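Local coordinates for beta-hydroxyacyl-(Acyl-carrier-protein) dehydratase FabA/FabZ (Xenorhabdus doucetiae, PDB 6QSR), which probably acts as a lyase that dehydrates acyl-carrier-protein-bound hydroxyacyl chains, working in a dehydratase heterocomplex for the biosynthesis of aryl polyene pigments, at residues 25-28 / 29-32; 73-76 / 77-80; 79-82 / 83-86. One frame throughout, in Å; residues are numbered along the deposited sequence.

From the N terminus, interaction 1 comes first: residues 25-32 fold back on themselves in a short 3-10 turn ahead of strand 43-48, and its end binds a sodium ion. Interaction 2 rounds the corner from strand 74-75 into helix 79-97, and interaction 3 follows directly within that helix, sharing Ala79 and Ile80 with it. All three are local turns; none encloses or crosses another as a long loop. Interactions 1 and 2 lie on opposite sides of the chain's centre, with their centres about 22 Å apart. Interaction 3 bridges them: its Gln85 packs on Leu32 of 25-32, and its Met82 packs on Leu74 of 73-80.

Interaction 1: 25-28 / 29-32; sequences YLPV and DRYL. With NA (sodium ion), chain C.
The phenol oxygen of Tyr31 accepts a hydrogen bond from the backbone of Leu26, N to OH 2.9 Å, with an N-H...O angle of 150°. The ring gets there because CG of Tyr31 stands beside its own backbone N, opposite the carbonyl carbon (chi1 -60°), which sends the ring back along the chain that led into the turn. There Leu26 crosses it at about a right angle, CB lying 3.8 Å from CE2 of Tyr31, and the hydroxyl comes to the edge of the Tyr25 ring, near its plane.

Between these ends the backbone winds as a 3-10 turn, as its i to i+3 bonds attest: Arg30 N to Pro27 O is 2.9 Å, Tyr31 N to Val28 O is 3.2 Å, and Leu32 N to Asp29 O is 3.3 Å. The aliphatic part of Arg30 runs alongside the Pro27 ring, the two pointing the same way.

The end of the turn serves as a metal site. A sodium ion is held by the carbonyl O of Asp29 at 2.4 Å and by that of Leu32, also at 2.4 Å, with His34 O and two waters completing the five ligands. One of these waters donates to Asp29 OD2 at 2.8 Å, so the carboxylate is a second-shell group that positions a water ligand, while the backbone O of the same residue binds the ion directly.

The arrangement lies in the loop before strand 43-48. Val44 of that strand is touched by Tyr25, Val28 and Tyr31, and Tyr25 OH is hydrogen-bonded to Val47 N. On helix 79-97, Tyr31 packs against Trp93, Val28 against Val89 and Leu32 against Gln85, while Lys96 NZ bonds Arg30 O; the turn thus spans the helix and the strand.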
# COMPACT_ATOMS: atom_id res chain seq x y z
N TYR B 25 3.59 -21.94 11.80
CA TYR B 25 2.76 -20.76 11.87
C TYR B 25 1.42 -21.08 11.24
O TYR B 25 1.33 -21.96 10.37
CB TYR B 25 3.44 -19.60 11.13
CG TYR B 25 4.75 -19.19 11.77
CD1 TYR B 25 5.98 -19.63 11.25
CD2 TYR B 25 4.77 -18.39 12.91
CE1 TYR B 25 7.18 -19.28 11.85
CE2 TYR B 25 5.97 -18.02 13.51
CZ TYR B 25 7.17 -18.47 12.98
OH TYR B 25 8.36 -18.12 13.57
N LEU B 26 0.38 -20.38 11.68
CA LEU B 26 -0.92 -20.41 11.01
C LEU B 26 -0.79 -19.87 9.58
O LEU B 26 0.23 -19.22 9.25
CB LEU B 26 -1.95 -19.58 11.78
CG LEU B 26 -2.37 -20.08 13.16
CD1 LEU B 26 -3.03 -18.96 13.96
CD2 LEU B 26 -3.30 -21.28 13.05
N PRO B 27 -1.79 -20.14 8.71
CA PRO B 27 -1.84 -19.48 7.41
C PRO B 27 -1.77 -17.96 7.58
O PRO B 27 -2.38 -17.42 8.51
CB PRO B 27 -3.20 -19.91 6.84
CG PRO B 27 -3.48 -21.22 7.50
CD PRO B 27 -2.86 -21.14 8.87
N VAL B 28 -1.01 -17.28 6.73
CA VAL B 28 -0.68 -15.86 6.96
C VAL B 28 -1.93 -14.95 7.13
O VAL B 28 -1.91 -14.02 7.94
CB VAL B 28 0.33 -15.35 5.90
CG1 VAL B 28 -0.28 -15.23 4.52
CG2 VAL B 28 0.95 -14.03 6.33
N ASP B 29 -3.01 -15.26 6.42
CA ASP B 29 -4.29 -14.54 6.58
C ASP B 29 -4.87 -14.57 8.01
O ASP B 29 -5.59 -13.65 8.40
CB ASP B 29 -5.34 -15.03 5.57
CG ASP B 29 -5.89 -16.41 5.89
OD1 ASP B 29 -5.34 -17.40 5.38
OD2 ASP B 29 -6.86 -16.51 6.66
N ARG B 30 -4.58 -15.62 8.78
CA ARG B 30 -5.05 -15.73 10.17
C ARG B 30 -4.45 -14.69 11.15
O ARG B 30 -5.03 -14.43 12.21
CB ARG B 30 -4.80 -17.15 10.72
CG ARG B 30 -5.45 -18.28 9.92
CD ARG B 30 -6.97 -18.21 9.91
NE ARG B 30 -7.55 -19.41 9.31
CZ ARG B 30 -7.72 -20.58 9.93
NH1 ARG B 30 -8.27 -21.60 9.26
NH2 ARG B 30 -7.35 -20.76 11.20
N TYR B 31 -3.31 -14.10 10.79
CA TYR B 31 -2.68 -13.04 11.57
C TYR B 31 -3.11 -11.60 11.19
O TYR B 31 -2.70 -10.65 11.85
CB TYR B 31 -1.16 -13.15 11.46
CG TYR B 31 -0.60 -14.46 11.97
CD1 TYR B 31 -0.53 -14.73 13.33
CD2 TYR B 31 -0.11 -15.43 11.08
CE1 TYR B 31 -0.01 -15.93 13.81
CE2 TYR B 31 0.42 -16.63 11.54
CZ TYR B 31 0.47 -16.87 12.91
OH TYR B 31 0.99 -18.07 13.35
N LEU B 32 -3.93 -11.46 10.14
CA LEU B 32 -4.34 -10.16 9.61
C LEU B 32 -5.85 -9.93 9.72
O LEU B 32 -6.62 -10.87 9.59
CB LEU B 32 -3.96 -10.06 8.13
CG LEU B 32 -2.45 -10.11 7.85
CD1 LEU B 32 -2.19 -10.29 6.36
CD2 LEU B 32 -1.81 -8.84 8.36
NA NA C . -7.61 -12.43 8.01
O HOH W 1 -8.61 -14.34 6.87
O HOH W 2 -9.37 -12.53 9.35

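Interaction 2: 73-76 / 77-80; sequences HLPG and WFAI
Pro75 is the meeting point of two aromatic side chains: Trp77 meets it mainly through CB and Phe78 mainly through CD, and both also touch CG. Its CB stands over one face of the Trp77 indole, 3.3 Å from the centroid of the six-membered ring and only 11° off the normal, a close CH-pi contact. The indole reaches this position because CG of Trp77 sits between the backbone N and the carbonyl carbon (chi1 58°), a crowded position that turns the ring back beneath the proline. Phe78 instead runs beside Pro75 and points the same way, its CD2 3.8 Å from CD of the proline. Leu74 adds to this packing, with CD1 approaching CG of Phe78 at 3.7 Å.

Gly76 is the backbone pivot. It has helical backbone angles, whereas Pro75 before it is still extended, so the chain changes course here. Two successive i to i+3 bonds mark the change: Phe78 N to Pro75 O at 3.2 Å, and Ala79 N to Gly76 O at 3.1 Å. Pro75 O also lies at the edge of the Phe78 ring, near its plane, 3.5 Å from CD2.

The polar end of the indole is used across the heterocomplex: Trp77 NE1 bonds Asp46 OD1 of the chain of AMP-dependent synthetase and ligase, and Ile45 of that chain also packs on Trp77. On the strand side, Leu74 pairs through its backbone with Phe121. The corner is thus the strand-to-helix entry of a hotdog fold, where the chain turns into the long helix wrapped by the antiparallel sheet.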
# COMPACT_ATOMS: atom_id res chain seq x y z
N HIS B 73 3.59 -8.75 -14.69
CA HIS B 73 4.48 -8.37 -13.58
C HIS B 73 3.75 -7.56 -12.51
O HIS B 73 2.78 -6.88 -12.80
CB HIS B 73 5.69 -7.59 -14.11
CG HIS B 73 6.37 -8.26 -15.27
ND1 HIS B 73 6.69 -9.60 -15.25
CD2 HIS B 73 6.76 -7.79 -16.47
CE1 HIS B 73 7.26 -9.93 -16.40
NE2 HIS B 73 7.31 -8.85 -17.16
N LEU B 74 4.23 -7.68 -11.26
CA LEU B 74 3.70 -6.92 -10.13
C LEU B 74 4.41 -5.58 -10.07
O LEU B 74 5.62 -5.55 -9.87
CB LEU B 74 3.92 -7.67 -8.81
CG LEU B 74 3.40 -6.96 -7.55
CD1 LEU B 74 1.87 -6.95 -7.53
CD2 LEU B 74 3.98 -7.55 -6.26
N PRO B 75 3.67 -4.47 -10.21
CA PRO B 75 4.34 -3.17 -10.13
C PRO B 75 5.10 -2.97 -8.81
O PRO B 75 4.65 -3.46 -7.76
CB PRO B 75 3.19 -2.18 -10.25
CG PRO B 75 2.16 -2.90 -11.04
CD PRO B 75 2.25 -4.32 -10.55
N GLY B 76 6.23 -2.27 -8.89
CA GLY B 76 7.11 -2.02 -7.75
C GLY B 76 6.48 -1.37 -6.54
O GLY B 76 6.88 -1.65 -5.42
N TRP B 77 5.51 -0.49 -6.78
CA TRP B 77 4.82 0.22 -5.70
C TRP B 77 4.01 -0.67 -4.75
O TRP B 77 3.79 -0.28 -3.59
CB TRP B 77 3.96 1.37 -6.24
CG TRP B 77 2.89 1.02 -7.24
CD1 TRP B 77 1.62 0.61 -6.98
CD2 TRP B 77 3.00 1.12 -8.67
NE1 TRP B 77 0.94 0.42 -8.15
CE2 TRP B 77 1.76 0.73 -9.20
CE3 TRP B 77 4.03 1.47 -9.54
CZ2 TRP B 77 1.50 0.70 -10.58
CZ3 TRP B 77 3.78 1.45 -10.93
CH2 TRP B 77 2.53 1.06 -11.43
N PHE B 78 3.64 -1.87 -5.19
CA PHE B 78 3.04 -2.86 -4.28
C PHE B 78 3.97 -3.35 -3.15
O PHE B 78 3.51 -3.99 -2.20
CB PHE B 78 2.46 -4.05 -5.06
CG PHE B 78 1.19 -3.73 -5.77
CD1 PHE B 78 -0.03 -3.87 -5.12
CD2 PHE B 78 1.20 -3.21 -7.06
CE1 PHE B 78 -1.21 -3.53 -5.76
CE2 PHE B 78 0.02 -2.87 -7.71
CZ PHE B 78 -1.19 -3.03 -7.06
N ALA B 79 5.27 -3.07 -3.25
CA ALA B 79 6.21 -3.26 -2.15
C ALA B 79 5.72 -2.68 -0.81
O ALA B 79 5.89 -3.30 0.24
CB ALA B 79 7.57 -2.68 -2.51
N ILE B 80 5.12 -1.49 -0.84
CA ILE B 80 4.63 -0.88 0.40
C ILE B 80 3.51 -1.70 1.05
O ILE B 80 3.48 -1.80 2.28
CB ILE B 80 4.20 0.60 0.26
CG1 ILE B 80 3.07 0.79 -0.76
CG2 ILE B 80 5.40 1.44 -0.12
CD1 ILE B 80 1.84 1.47 -0.20

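Interaction 3: 79-82 / 83-86; sequences AIEM and MAQA
Residues 79-82 and 83-86 are consecutive turns of an alpha-helix, as four i to i+4 bonds between them demonstrate: Met83 N to Ala79 O at 2.9 Å, Ala84 N to Ile80 O at 2.8 Å, Gln85 N to Glu81 O at 3.0 Å, and Ala86 N to Met82 O at 3.0 Å. This is part of the long helix around which the sheet of the hotdog fold curls. Ile80 and Ala84 touch Leu108 of strand 107-116, while Met82 and Ala86 meet strand 126-133, so different sides of the helix pack on different strands. Val42 of the chain of AMP-dependent synthetase and ligase packs on Glu81.

One side-chain link repeats the helical spacing: Gln85 NE2 donates to Glu81 OE2, four residues back. With CG turned away from the backbone N, the Glu81 chain bends at chi2 (62°) and swings the carboxylate across toward the amide of Gln85, whose chain runs extended beyond CG. The acid and amide planes stand 85° apart. The other atom of the same amide, OE1, accepts from Leu40 N; both polar atoms of the head are engaged, which settles how the group is rotated.

Met83 bends at chi3 to bring its methyl back over the preceding turn, CE lying 3.6 Å from Ala79 CB. The amide-to-carboxylate hydrogen bond is nearly straight: Gln85 NE2 meets Glu81 OE2 on its anti side at 2.9 Å, with an N-H...O angle of 163°.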
# COMPACT_ATOMS: atom_id res chain seq x y z
N ALA B 79 5.27 -3.07 -3.25
CA ALA B 79 6.21 -3.26 -2.15
C ALA B 79 5.72 -2.68 -0.81
O ALA B 79 5.89 -3.30 0.24
CB ALA B 79 7.57 -2.68 -2.51
N ILE B 80 5.12 -1.49 -0.84
CA ILE B 80 4.63 -0.88 0.40
C ILE B 80 3.51 -1.70 1.05
O ILE B 80 3.48 -1.80 2.28
CB ILE B 80 4.20 0.60 0.26
CG1 ILE B 80 3.07 0.79 -0.76
CG2 ILE B 80 5.40 1.44 -0.12
CD1 ILE B 80 1.84 1.47 -0.20
N GLU B 81 2.64 -2.29 0.24
CA GLU B 81 1.53 -3.11 0.74
C GLU B 81 2.01 -4.47 1.25
O GLU B 81 1.50 -4.96 2.24
CB GLU B 81 0.45 -3.31 -0.32
CG GLU B 81 -0.81 -4.05 0.15
CD GLU B 81 -1.57 -3.35 1.27
OE1 GLU B 81 -1.36 -2.14 1.48
OE2 GLU B 81 -2.40 -4.00 1.94
N MET B 82 2.97 -5.08 0.56
CA MET B 82 3.57 -6.32 1.05
C MET B 82 4.32 -6.06 2.38
O MET B 82 4.17 -6.82 3.33
CB MET B 82 4.46 -6.95 -0.01
CG MET B 82 3.70 -7.46 -1.25
SD MET B 82 4.78 -8.27 -2.46
CE MET B 82 5.56 -6.82 -3.16
N MET B 83 5.07 -4.97 2.46
CA MET B 83 5.76 -4.58 3.70
C MET B 83 4.80 -4.24 4.84
O MET B 83 5.02 -4.64 5.99
CB MET B 83 6.73 -3.42 3.44
CG MET B 83 7.98 -3.86 2.71
SD MET B 83 9.12 -2.48 2.43
CE MET B 83 8.54 -1.89 0.86
N ALA B 84 3.72 -3.53 4.50
CA ALA B 84 2.69 -3.18 5.47
C ALA B 84 2.04 -4.42 6.06
O ALA B 84 1.86 -4.52 7.28
CB ALA B 84 1.63 -2.30 4.82
N GLN B 85 1.71 -5.37 5.19
CA GLN B 85 1.09 -6.61 5.65
C GLN B 85 2.03 -7.48 6.47
O GLN B 85 1.58 -8.13 7.40
CB GLN B 85 0.48 -7.39 4.48
CG GLN B 85 -0.80 -6.74 4.00
CD GLN B 85 -1.55 -7.54 2.95
OE1 GLN B 85 -1.41 -8.76 2.86
NE2 GLN B 85 -2.35 -6.85 2.16
N ALA B 86 3.33 -7.46 6.17
CA ALA B 86 4.31 -8.14 7.00
C ALA B 86 4.32 -7.59 8.43
O ALA B 86 4.40 -8.35 9.38
CB ALA B 86 5.71 -8.05 6.39